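Side-chain contacts in StAR-related lipid transfer protein 5 (Homo sapiens, PDB 2R55), which may bind cholesterol or other sterols in its START domain and take part in the transport of lipids inside the cell: residues T196-Y201 with N205-F210; L36-D41 with S57-V62; W83-P88 with Q223-Q228; K141-E144 with I148-N151. All coordinates share one frame; numbering follows the deposited sequence.

Contact 1: T196-Y201 with N205-F210; sequences TDLSGY and NVVDSF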
loop_
_atom_site.group_PDB
_atom_site.type_symbol
_atom_site.label_atom_id
_atom_site.label_comp_id
_atom_site.label_asym_id
_atom_site.label_seq_id
_atom_site.Cartn_x
_atom_site.Cartn_y
_atom_site.Cartn_z
ATOM N N THR A 196 5.596 0.398 6.205
ATOM C CA THR A 196 4.828 1.181 7.153
ATOM C C THR A 196 5.579 1.376 8.434
ATOM O O THR A 196 6.163 0.431 8.954
ATOM C CB THR A 196 3.544 0.458 7.439
ATOM O OG1 THR A 196 2.784 0.419 6.231
ATOM C CG2 THR A 196 2.745 1.146 8.547
ATOM N N ASP A 197 5.577 2.605 8.929
ATOM C CA ASP A 197 6.024 2.858 10.295
ATOM C C ASP A 197 4.799 3.101 11.159
ATOM O O ASP A 197 4.220 4.190 11.166
ATOM C CB ASP A 197 6.959 4.057 10.367
ATOM C CG ASP A 197 7.486 4.294 11.756
ATOM O OD1 ASP A 197 7.321 3.418 12.630
ATOM O OD2 ASP A 197 8.083 5.366 11.987
ATOM N N LEU A 198 4.386 2.074 11.878
ATOM C CA LEU A 198 3.310 2.224 12.839
ATOM C C LEU A 198 3.563 3.331 13.844
ATOM O O LEU A 198 2.614 3.962 14.319
ATOM C CB LEU A 198 3.040 0.898 13.521
ATOM C CG LEU A 198 2.387 -0.067 12.513
ATOM C CD1 LEU A 198 2.275 -1.450 13.127
ATOM C CD2 LEU A 198 1.041 0.444 12.009
ATOM N N SER A 199 4.847 3.583 14.160
ATOM C CA SER A 199 5.213 4.727 14.995
ATOM C C SER A 199 4.560 4.507 16.356
ATOM O O SER A 199 4.347 3.358 16.752
ATOM C CB SER A 199 4.778 6.033 14.306
ATOM O OG SER A 199 4.684 7.122 15.180
ATOM N N GLY A 200 4.230 5.579 17.068
ATOM C CA GLY A 200 3.773 5.460 18.458
ATOM C C GLY A 200 4.818 4.747 19.302
ATOM O O GLY A 200 6.004 4.994 19.152
ATOM N N TYR A 201 4.376 3.829 20.153
ATOM C CA TYR A 201 5.250 3.188 21.135
ATOM C C TYR A 201 5.061 1.681 21.171
ATOM O O TYR A 201 4.523 1.145 22.135
ATOM C CB TYR A 201 4.994 3.789 22.524
ATOM C CG TYR A 201 5.307 5.262 22.605
ATOM C CD1 TYR A 201 4.342 6.221 22.270
ATOM C CD2 TYR A 201 6.572 5.702 22.996
ATOM C CE1 TYR A 201 4.627 7.585 22.325
ATOM C CE2 TYR A 201 6.870 7.058 23.066
ATOM C CZ TYR A 201 5.894 7.996 22.728
ATOM O OH TYR A 201 6.189 9.343 22.803
ATOM N N ASN A 205 8.235 -7.378 18.285
ATOM C CA ASN A 205 7.598 -8.641 17.916
ATOM C C ASN A 205 6.113 -8.500 17.568
ATOM O O ASN A 205 5.587 -9.226 16.714
ATOM C CB ASN A 205 7.843 -9.734 18.961
ATOM C CG ASN A 205 7.341 -9.369 20.356
ATOM O OD1 ASN A 205 6.622 -8.387 20.565
ATOM N ND2 ASN A 205 7.723 -10.187 21.325
ATOM N N VAL A 206 5.450 -7.546 18.223
ATOM C CA VAL A 206 4.073 -7.195 17.892
ATOM C C VAL A 206 4.028 -6.849 16.419
ATOM O O VAL A 206 3.333 -7.504 15.643
ATOM C CB VAL A 206 3.552 -6.003 18.741
ATOM C CG1 VAL A 206 2.307 -5.378 18.112
ATOM C CG2 VAL A 206 3.277 -6.437 20.183
ATOM N N VAL A 207 4.794 -5.828 16.047
ATOM C CA VAL A 207 4.871 -5.348 14.658
ATOM C C VAL A 207 5.285 -6.467 13.668
ATOM O O VAL A 207 4.649 -6.644 12.617
ATOM C CB VAL A 207 5.832 -4.117 14.551
ATOM C CG1 VAL A 207 5.993 -3.658 13.105
ATOM C CG2 VAL A 207 5.349 -2.967 15.431
ATOM N N ASP A 208 6.326 -7.226 14.026
ATOM C CA ASP A 208 6.820 -8.325 13.199
ATOM C C ASP A 208 5.793 -9.434 12.913
ATOM O O ASP A 208 5.870 -10.107 11.885
ATOM C CB ASP A 208 8.110 -8.906 13.780
ATOM C CG ASP A 208 9.334 -8.011 13.542
ATOM O OD1 ASP A 208 9.196 -6.913 12.957
ATOM O OD2 ASP A 208 10.446 -8.419 13.947
ATOM N N SER A 209 4.830 -9.626 13.802
ATOM C CA SER A 209 3.791 -10.634 13.566
ATOM C C SER A 209 2.700 -10.092 12.647
ATOM O O SER A 209 2.183 -10.807 11.773
ATOM C CB SER A 209 3.171 -11.095 14.890
ATOM O OG SER A 209 4.171 -11.256 15.879
ATOM N N PHE A 210 2.367 -8.824 12.857
ATOM C CA PHE A 210 1.232 -8.200 12.211
ATOM C C PHE A 210 1.377 -8.141 10.692
ATOM O O PHE A 210 0.557 -8.672 9.976
ATOM C CB PHE A 210 0.992 -6.804 12.814
ATOM C CG PHE A 210 -0.022 -5.981 12.074
ATOM C CD1 PHE A 210 -1.383 -6.223 12.229
ATOM C CD2 PHE A 210 0.389 -4.964 11.208
ATOM C CE1 PHE A 210 -2.324 -5.460 11.528
ATOM C CE2 PHE A 210 -0.542 -4.197 10.498
ATOM C CZ PHE A 210 -1.893 -4.442 10.660
#
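Side-chain torsions on both sides set up the meeting of Leu198 and Val207. Leu198 carries CG anti to its carbonyl carbon (chi1 -71°), and its extended second torsion sends CD1 out toward the helix 204-227; Val207, with CG1 anti to the backbone N (chi1 176°), places its other methyl, CG2, on the side facing the loop. Leu198 CD1 lies 4.1 Å from Val207 CG2, the two side chains passing alongside one another in opposite directions. The same leucine methyl comes obliquely to the ring of Phe210, with CD1 4.4 Å from Phe210 CD2, so that one methyl touches two residues a helical turn apart.

The loop that offers the leucine leaves the strand 188-197 through an Asx turn, in which Ser199 N donates to Asp197 OD1 at 2.9 Å from above the carboxylate plane. Leu198 is held further by its carbonyl oxygen, which accepts from Arg132, while Phe211 of the same helix also touches its side chain. On the helix, Ser209 OG turns back to Asn205 O at 2.6 Å, and this carbonyl takes Ser209 N from the opposite face of its plane. Within the START fold the contact joins the loop that follows the last strand to the beginning of the long C-terminal helix. Its interface is wholly aliphatic and aromatic; its attraction is dispersion and the burial of Leu198, which by themselves impose little direction.

Contact 2: L36-D41 with S57-V62; sequences LQYRRD and SWRPSV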
loop_
_atom_site.group_PDB
_atom_site.type_symbol
_atom_site.label_atom_id
_atom_site.label_comp_id
_atom_site.label_asym_id
_atom_site.label_seq_id
_atom_site.Cartn_x
_atom_site.Cartn_y
_atom_site.Cartn_z
ATOM N N LEU A 36 9.909 1.129 -8.293
ATOM C CA LEU A 36 10.380 0.370 -9.439
ATOM C C LEU A 36 11.578 -0.518 -9.082
ATOM O O LEU A 36 11.642 -1.686 -9.490
ATOM C CB LEU A 36 10.683 1.296 -10.619
ATOM C CG LEU A 36 10.769 0.619 -12.000
ATOM C CD1 LEU A 36 9.506 -0.217 -12.296
ATOM C CD2 LEU A 36 11.070 1.620 -13.146
ATOM N N GLN A 37 12.506 0.022 -8.293
ATOM C CA GLN A 37 13.672 -0.740 -7.885
ATOM C C GLN A 37 13.291 -1.876 -6.925
ATOM O O GLN A 37 13.819 -2.987 -7.052
ATOM C CB GLN A 37 14.795 0.175 -7.353
ATOM C CG GLN A 37 16.202 -0.081 -7.992
ATOM C CD GLN A 37 16.192 -0.099 -9.541
ATOM O OE1 GLN A 37 15.334 0.528 -10.193
ATOM N NE2 GLN A 37 17.156 -0.819 -10.132
ATOM N N TYR A 38 12.333 -1.632 -6.025
ATOM C CA TYR A 38 11.812 -2.691 -5.153
ATOM C C TYR A 38 11.175 -3.833 -5.964
ATOM O O TYR A 38 11.140 -4.968 -5.506
ATOM C CB TYR A 38 10.710 -2.197 -4.202
ATOM C CG TYR A 38 11.018 -1.084 -3.220
ATOM C CD1 TYR A 38 12.310 -0.803 -2.808
ATOM C CD2 TYR A 38 9.982 -0.340 -2.673
ATOM C CE1 TYR A 38 12.559 0.220 -1.900
ATOM C CE2 TYR A 38 10.223 0.669 -1.784
ATOM C CZ TYR A 38 11.516 0.944 -1.395
ATOM O OH TYR A 38 11.750 1.954 -0.502
ATOM N N ARG A 39 10.630 -3.526 -7.136
ATOM C CA ARG A 39 9.913 -4.523 -7.900
ATOM C C ARG A 39 10.904 -5.428 -8.619
ATOM O O ARG A 39 10.676 -6.638 -8.778
ATOM C CB ARG A 39 8.963 -3.845 -8.892
ATOM C CG ARG A 39 8.263 -4.772 -9.887
ATOM C CD ARG A 39 7.536 -5.894 -9.195
ATOM N NE ARG A 39 6.896 -6.809 -10.139
ATOM C CZ ARG A 39 7.443 -7.929 -10.607
ATOM N NH1 ARG A 39 8.657 -8.302 -10.212
ATOM N NH2 ARG A 39 6.755 -8.679 -11.454
ATOM N N ARG A 40 12.013 -4.839 -9.045
ATOM C CA ARG A 40 13.000 -5.561 -9.819
ATOM C C ARG A 40 13.952 -6.316 -8.912
ATOM O O ARG A 40 14.339 -7.428 -9.231
ATOM C CB ARG A 40 13.751 -4.608 -10.726
ATOM C CG ARG A 40 12.841 -3.950 -11.744
ATOM C CD ARG A 40 13.471 -2.687 -12.358
ATOM N NE ARG A 40 12.755 -2.382 -13.588
ATOM C CZ ARG A 40 12.970 -1.331 -14.375
ATOM N NH1 ARG A 40 12.248 -1.192 -15.485
ATOM N NH2 ARG A 40 13.886 -0.420 -14.059
ATOM N N ASP A 41 14.309 -5.735 -7.772
ATOM C CA ASP A 41 15.333 -6.337 -6.923
ATOM C C ASP A 41 14.941 -7.752 -6.522
ATOM O O ASP A 41 13.785 -8.015 -6.177
ATOM C CB ASP A 41 15.564 -5.519 -5.649
ATOM C CG ASP A 41 16.264 -4.194 -5.896
ATOM O OD1 ASP A 41 16.991 -4.024 -6.913
ATOM O OD2 ASP A 41 16.111 -3.304 -5.028
ATOM N N SER A 57 7.340 -11.790 1.512
ATOM C CA SER A 57 8.701 -11.782 2.005
ATOM C C SER A 57 9.003 -10.385 2.505
ATOM O O SER A 57 8.197 -9.473 2.305
ATOM C CB SER A 57 9.672 -12.182 0.895
ATOM O OG SER A 57 9.347 -11.538 -0.321
ATOM N N TRP A 58 10.147 -10.214 3.158
ATOM C CA TRP A 58 10.484 -8.948 3.766
ATOM C C TRP A 58 11.961 -8.672 3.543
ATOM O O TRP A 58 12.697 -9.543 3.043
ATOM C CB TRP A 58 10.144 -8.953 5.273
ATOM C CG TRP A 58 11.007 -9.901 6.038
ATOM C CD1 TRP A 58 10.824 -11.249 6.172
ATOM C CD2 TRP A 58 12.222 -9.589 6.729
ATOM N NE1 TRP A 58 11.849 -11.796 6.905
ATOM C CE2 TRP A 58 12.722 -10.800 7.261
ATOM C CE3 TRP A 58 12.935 -8.403 6.957
ATOM C CZ2 TRP A 58 13.910 -10.860 8.016
ATOM C CZ3 TRP A 58 14.126 -8.465 7.706
ATOM C CH2 TRP A 58 14.592 -9.687 8.225
ATOM N N ARG A 59 12.381 -7.450 3.885
ATOM C CA ARG A 59 13.789 -7.115 4.047
ATOM C C ARG A 59 13.931 -5.827 4.854
ATOM O O ARG A 59 12.987 -5.049 4.924
ATOM C CB ARG A 59 14.504 -7.005 2.694
ATOM C CG ARG A 59 14.370 -5.669 2.017
ATOM C CD ARG A 59 14.819 -5.769 0.593
ATOM N NE ARG A 59 14.861 -4.456 -0.031
ATOM C CZ ARG A 59 15.298 -4.245 -1.268
ATOM N NH1 ARG A 59 15.729 -5.269 -1.995
ATOM N NH2 ARG A 59 15.292 -3.019 -1.773
ATOM N N PRO A 60 15.120 -5.587 5.442
ATOM C CA PRO A 60 15.296 -4.321 6.162
ATOM C C PRO A 60 15.065 -3.132 5.225
ATOM O O PRO A 60 15.588 -3.110 4.118
ATOM C CB PRO A 60 16.772 -4.356 6.600
ATOM C CG PRO A 60 17.171 -5.776 6.526
ATOM C CD PRO A 60 16.346 -6.409 5.456
ATOM N N SER A 61 14.243 -2.190 5.661
ATOM C CA SER A 61 14.071 -0.914 4.995
ATOM C C SER A 61 15.334 -0.115 5.166
ATOM O O SER A 61 16.011 -0.274 6.190
ATOM C CB SER A 61 12.943 -0.155 5.668
ATOM O OG SER A 61 13.142 1.241 5.583
ATOM N N VAL A 62 15.666 0.711 4.169
ATOM C CA VAL A 62 16.718 1.730 4.325
ATOM C C VAL A 62 16.093 3.099 4.698
ATOM O O VAL A 62 16.804 4.060 4.955
ATOM C CB VAL A 62 17.673 1.858 3.068
ATOM C CG1 VAL A 62 18.354 0.536 2.757
ATOM C CG2 VAL A 62 16.930 2.373 1.842
HETATM O O HOH W 1 14.059 0.926 1.692
#
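Arg59 and Asp41 form a long salt bridge between the strand 54-60 and the end of the N-terminal helix 21-40, two elements of the START-domain helix-grip fold. Arg59 NH2 stands 3.4 Å from Asp41 OD2, a weak hydrogen bond though a fairly straight one (159° at the hydrogen), and the carboxylate oxygen lies at the edge of the guanidinium, near its plane, with the two flat groups 30° apart. The stronger polar partner of Arg59 is elsewhere: NH1 donates to Ala43 O, just past the end of the helix, and Trp45 adds a cation-pi contact. Gripped in this way, the guanidinium reaches Asp41 on an arm that is extended from CG to NE.

Asp41 is the first residue past the helix, and its CB packs 3.7 Å from Arg59 NH1. Replacing Arg59 by a leucine would probably leave the Asp41 carboxylate without its charged mate and Ala43 O without this donor.

Beyond the charges, the aromatic ring of Tyr38 stands nearly perpendicular to the guanidinium, their planes 85° apart, and meets it obliquely. Tyr38 also touches Leu68 and Pro173, and its ring meets that of His195, which joins the helix to the strands 67-75, 167-180 and 188-197. At the far end of its ring a water bridges the segments: it accepts from Val62 N at 3.0 Å and makes a weak bond of 3.3 Å with Tyr38 OH. The nearest approach of the tyrosine ring to the guanidinium is from Tyr38 CD1 to Arg59 NH2, 3.9 Å.

Contact 3: W83-P88 with Q223-Q228; sequences WDCVKP and QKAVKQ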
loop_
_atom_site.group_PDB
_atom_site.type_symbol
_atom_site.label_atom_id
_atom_site.label_comp_id
_atom_site.label_asym_id
_atom_site.label_seq_id
_atom_site.Cartn_x
_atom_site.Cartn_y
_atom_site.Cartn_z
ATOM N N TRP A 83 -7.494 -2.675 -10.399
ATOM C CA TRP A 83 -6.994 -1.337 -10.146
ATOM C C TRP A 83 -8.066 -0.517 -9.449
ATOM O O TRP A 83 -7.790 0.151 -8.449
ATOM C CB TRP A 83 -6.496 -0.650 -11.413
ATOM C CG TRP A 83 -6.248 0.807 -11.217
ATOM C CD1 TRP A 83 -7.062 1.829 -11.592
ATOM C CD2 TRP A 83 -5.121 1.411 -10.564
ATOM N NE1 TRP A 83 -6.516 3.035 -11.227
ATOM C CE2 TRP A 83 -5.320 2.808 -10.599
ATOM C CE3 TRP A 83 -3.963 0.911 -9.966
ATOM C CZ2 TRP A 83 -4.401 3.711 -10.063
ATOM C CZ3 TRP A 83 -3.063 1.808 -9.425
ATOM C CH2 TRP A 83 -3.288 3.195 -9.477
ATOM N N ASP A 84 -9.293 -0.600 -9.953
ATOM C CA ASP A 84 -10.423 0.072 -9.306
ATOM C C ASP A 84 -10.534 -0.200 -7.811
ATOM O O ASP A 84 -10.976 0.657 -7.048
ATOM C CB ASP A 84 -11.734 -0.243 -10.011
ATOM C CG ASP A 84 -12.149 0.864 -10.944
ATOM O OD1 ASP A 84 -11.388 1.908 -10.935
ATOM O OD2 ASP A 84 -13.212 0.698 -11.678
ATOM N N CYS A 85 -10.114 -1.394 -7.411
ATOM C CA CYS A 85 -10.095 -1.787 -6.014
ATOM C C CYS A 85 -9.047 -1.058 -5.178
ATOM O O CYS A 85 -9.350 -0.592 -4.068
ATOM C CB CYS A 85 -9.875 -3.289 -5.910
ATOM S SG CYS A 85 -11.242 -4.238 -6.563
ATOM N N VAL A 86 -7.830 -0.951 -5.704
ATOM C CA VAL A 86 -6.705 -0.426 -4.917
ATOM C C VAL A 86 -6.373 1.030 -5.232
ATOM O O VAL A 86 -5.656 1.675 -4.490
ATOM C CB VAL A 86 -5.430 -1.287 -5.076
ATOM C CG1 VAL A 86 -5.692 -2.740 -4.665
ATOM C CG2 VAL A 86 -4.900 -1.205 -6.514
ATOM N N LYS A 87 -6.886 1.528 -6.347
ATOM C CA LYS A 87 -6.746 2.923 -6.739
ATOM C C LYS A 87 -7.104 3.894 -5.614
ATOM O O LYS A 87 -8.098 3.717 -4.901
ATOM C CB LYS A 87 -7.627 3.189 -7.966
ATOM C CG LYS A 87 -8.185 4.609 -8.131
ATOM C CD LYS A 87 -9.458 4.602 -8.982
ATOM C CE LYS A 87 -9.903 6.012 -9.322
ATOM N NZ LYS A 87 -11.317 6.049 -9.782
ATOM N N PRO A 88 -6.265 4.916 -5.428
ATOM C CA PRO A 88 -6.631 6.054 -4.596
ATOM C C PRO A 88 -7.485 7.045 -5.375
ATOM O O PRO A 88 -8.408 7.629 -4.818
ATOM C CB PRO A 88 -5.273 6.677 -4.241
ATOM C CG PRO A 88 -4.222 5.742 -4.838
ATOM C CD PRO A 88 -4.893 5.032 -5.945
ATOM N N GLN A 223 -9.303 -10.382 -3.352
ATOM C CA GLN A 223 -9.855 -11.417 -4.235
ATOM C C GLN A 223 -11.379 -11.447 -4.199
ATOM O O GLN A 223 -12.030 -11.445 -5.247
ATOM C CB GLN A 223 -9.276 -12.794 -3.894
ATOM C CG GLN A 223 -7.901 -13.054 -4.517
ATOM C CD GLN A 223 -7.031 -13.983 -3.680
ATOM O OE1 GLN A 223 -7.376 -14.328 -2.539
ATOM N NE2 GLN A 223 -5.892 -14.387 -4.240
ATOM N N LYS A 224 -11.919 -11.468 -2.983
ATOM C CA LYS A 224 -13.353 -11.428 -2.719
ATOM C C LYS A 224 -14.029 -10.249 -3.424
ATOM O O LYS A 224 -15.171 -10.415 -4.008
ATOM C CB LYS A 224 -13.583 -11.362 -1.194
ATOM C CG LYS A 224 -15.028 -11.070 -0.695
ATOM C CD LYS A 224 -14.952 -10.551 0.772
ATOM C CE LYS A 224 -16.192 -9.758 1.200
ATOM N NZ LYS A 224 -17.328 -10.621 1.685
ATOM N N ALA A 225 -13.329 -9.072 -3.367
ATOM C CA ALA A 225 -13.886 -7.846 -3.949
ATOM C C ALA A 225 -13.985 -7.962 -5.466
ATOM O O ALA A 225 -15.006 -7.601 -6.066
ATOM C CB ALA A 225 -13.058 -6.649 -3.560
ATOM N N VAL A 226 -12.923 -8.489 -6.067
ATOM C CA VAL A 226 -12.904 -8.790 -7.492
ATOM C C VAL A 226 -14.060 -9.723 -7.875
ATOM O O VAL A 226 -14.831 -9.419 -8.795
ATOM C CB VAL A 226 -11.540 -9.383 -7.914
ATOM C CG1 VAL A 226 -11.655 -10.149 -9.211
ATOM C CG2 VAL A 226 -10.508 -8.278 -8.044
ATOM N N LYS A 227 -14.185 -10.841 -7.157
ATOM C CA LYS A 227 -15.192 -11.857 -7.480
ATOM C C LYS A 227 -16.593 -11.279 -7.572
ATOM O O LYS A 227 -17.404 -11.746 -8.367
ATOM C CB LYS A 227 -15.167 -13.013 -6.475
ATOM C CG LYS A 227 -13.953 -13.926 -6.616
ATOM C CD LYS A 227 -14.359 -15.401 -6.573
ATOM C CE LYS A 227 -13.345 -16.276 -7.322
ATOM N NZ LYS A 227 -13.915 -17.605 -7.704
ATOM N N GLN A 228 -16.854 -10.249 -6.773
ATOM C CA GLN A 228 -18.160 -9.600 -6.711
ATOM C C GLN A 228 -18.601 -8.946 -8.030
ATOM O O GLN A 228 -19.797 -8.779 -8.263
ATOM C CB GLN A 228 -18.213 -8.604 -5.540
ATOM C CG GLN A 228 -18.357 -9.279 -4.161
ATOM C CD GLN A 228 -18.140 -8.313 -2.981
ATOM O OE1 GLN A 228 -18.994 -7.293 -2.802
ATOM N NE2 GLN A 228 -17.004 -8.655 -2.152
#
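Cys85 projects its sulfur from the helix 79-86 onto the side of the C-terminal helix 204-227, where it meets two consecutive residues. Its SG stands 4.3 Å from Ala225 CB and 4.4 Å from Val226 CG2, so that a single atom spans both methyls. The first torsion of Cys85 (chi1 -66°) puts SG beside its own backbone N, on the flank that faces the second helix. The small side chain of Ala225 is consistent with the close approach of the backbones: Cys85 CA and Ala225 CA are 7.4 Å apart, the shortest such separation between the two segments.

All three touching residues are buried. Leu222, one turn earlier on the C-terminal helix, also packs on Cys85 and on Val86, while Trp97 touches Val86 and Ala225 and donates from NE1 to the carbonyl oxygen of Cys85. The short helix is thereby joined to the last turns of the long C-terminal helix and to the helix 94-97 in the START domain.

Sulfur meets only carbon across these two segments. The thiol sulfur acts here as a polarisable, essentially apolar surface, and the attraction is dispersion between SG and methyls, with no fixed direction.

Contact 4: K141-E144 with I148-N151; sequences KRYE and ISSN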
loop_
_atom_site.group_PDB
_atom_site.type_symbol
_atom_site.label_atom_id
_atom_site.label_comp_id
_atom_site.label_asym_id
_atom_site.label_seq_id
_atom_site.Cartn_x
_atom_site.Cartn_y
_atom_site.Cartn_z
ATOM N N LYS A 141 1.211 6.206 -11.597
ATOM C CA LYS A 141 2.061 6.268 -12.771
ATOM C C LYS A 141 1.820 5.008 -13.566
ATOM O O LYS A 141 1.682 3.928 -12.985
ATOM C CB LYS A 141 3.531 6.364 -12.371
ATOM C CG LYS A 141 4.493 6.770 -13.505
ATOM C CD LYS A 141 5.927 6.890 -12.982
ATOM C CE LYS A 141 6.932 7.169 -14.097
ATOM N NZ LYS A 141 8.338 7.120 -13.571
ATOM N N ARG A 142 1.786 5.157 -14.890
ATOM C CA ARG A 142 1.422 4.080 -15.795
ATOM C C ARG A 142 2.616 3.706 -16.657
ATOM O O ARG A 142 3.321 4.580 -17.165
ATOM C CB ARG A 142 0.257 4.536 -16.675
ATOM C CG ARG A 142 -0.751 5.339 -15.876
ATOM C CD ARG A 142 -1.733 6.114 -16.701
ATOM N NE ARG A 142 -3.000 6.122 -15.983
ATOM C CZ ARG A 142 -3.986 5.257 -16.210
ATOM N NH1 ARG A 142 -3.862 4.327 -17.157
ATOM N NH2 ARG A 142 -5.099 5.329 -15.492
ATOM N N TYR A 143 2.838 2.405 -16.826
ATOM C CA TYR A 143 4.013 1.922 -17.545
ATOM C C TYR A 143 3.721 1.469 -18.983
ATOM O O TYR A 143 2.572 1.407 -19.426
ATOM C CB TYR A 143 4.780 0.876 -16.714
ATOM C CG TYR A 143 5.432 1.498 -15.489
ATOM C CD1 TYR A 143 6.745 1.962 -15.535
ATOM C CD2 TYR A 143 4.711 1.668 -14.298
ATOM C CE1 TYR A 143 7.338 2.549 -14.435
ATOM C CE2 TYR A 143 5.288 2.266 -13.187
ATOM C CZ TYR A 143 6.604 2.703 -13.259
ATOM O OH TYR A 143 7.179 3.297 -12.160
ATOM N N GLU A 144 4.781 1.167 -19.710
ATOM C CA GLU A 144 4.673 0.902 -21.136
ATOM C C GLU A 144 4.034 -0.448 -21.432
ATOM O O GLU A 144 3.444 -0.629 -22.495
ATOM C CB GLU A 144 6.052 0.979 -21.775
ATOM C CG GLU A 144 6.717 2.346 -21.649
ATOM C CD GLU A 144 6.281 3.301 -22.744
ATOM O OE1 GLU A 144 7.061 3.498 -23.707
ATOM O OE2 GLU A 144 5.151 3.840 -22.649
ATOM N N ILE A 148 -0.172 -0.528 -14.261
ATOM C CA ILE A 148 -0.608 0.670 -13.572
ATOM C C ILE A 148 -0.089 0.491 -12.148
ATOM O O ILE A 148 -0.168 -0.607 -11.589
ATOM C CB ILE A 148 -2.152 0.824 -13.606
ATOM C CG1 ILE A 148 -2.708 0.465 -14.992
ATOM C CG2 ILE A 148 -2.558 2.252 -13.255
ATOM C CD1 ILE A 148 -4.222 0.348 -15.075
ATOM N N SER A 149 0.466 1.550 -11.563
ATOM C CA SER A 149 1.026 1.451 -10.216
ATOM C C SER A 149 0.588 2.576 -9.285
ATOM O O SER A 149 0.201 3.666 -9.738
ATOM C CB SER A 149 2.553 1.400 -10.266
ATOM O OG SER A 149 3.103 2.705 -10.247
ATOM N N SER A 150 0.654 2.305 -7.978
ATOM C CA SER A 150 0.411 3.330 -6.993
ATOM C C SER A 150 1.651 3.457 -6.154
ATOM O O SER A 150 2.275 2.458 -5.775
ATOM C CB SER A 150 -0.822 3.024 -6.134
ATOM O OG SER A 150 -0.753 1.741 -5.536
ATOM N N ASN A 151 2.000 4.700 -5.857
ATOM C CA ASN A 151 3.273 5.019 -5.242
ATOM C C ASN A 151 3.025 6.078 -4.189
ATOM O O ASN A 151 2.734 7.232 -4.496
ATOM C CB ASN A 151 4.247 5.532 -6.307
ATOM C CG ASN A 151 4.415 4.554 -7.487
ATOM O OD1 ASN A 151 5.235 3.638 -7.443
ATOM N ND2 ASN A 151 3.649 4.763 -8.536
#
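Lys141 and Ser149 form a hydrogen-bonded antiparallel pair, and Arg142 and Ile148 the adjoining non-hydrogen-bonded one, their CA atoms 4.5 Å apart. Ser149 N donates to Lys141 O at 3.0 Å, nearly head-on to the carbonyl (163° at the oxygen), while the return bond from Lys141 N to Ser149 O is weak. Ser149 OG, turned between its backbone N and carbonyl carbon (chi1 88°), adds a second, weak bond to Lys141 O and accepts from Asn151 ND2 at 2.7 Å. The same hydroxyl meets the edge of the Tyr143 ring, OG to CE2 3.7 Å.

These residues lie beside the turn of the beta hairpin formed by strands 132-142 and 148-154 in the curved sheet of the START fold. With Ser149 replaced by an alanine, Asn151 ND2 would probably lose this acceptor, keeping Leu139 O, and a small gap would probably open at the edge of the Tyr143 ring. Lys141 runs out extended and pairs through NZ with Glu29 of the N-terminal helix, on which Tyr143 and Asn151 also pack. On the face of Arg142 and Ile148, Ile148 CG2 lies over one face of the guanidinium and 4.4 Å from Arg142 CG; Ile148 also touches Leu79 and Trp83.

Contacts 3 and 4 adjoin, with centres about 16 Å apart: Trp83 CH2 lies 3.5 Å from Ser149 O, so the helix 79-86 packs on the hairpin while Cys85 packs against the C-terminal helix. Contacts 2 and 4 meet where Leu36 CD2 lies 4.1 Å from Tyr143 CE1, bringing the N-terminal helix onto the hairpin. Contacts 1 and 3 use the beginning and end of the helix 204-227, their centres about 26 Å apart on opposite sides of the chain's centre. In START domains this helix and the curved sheet enclose the lipid cavity, consistent with sterol binding here.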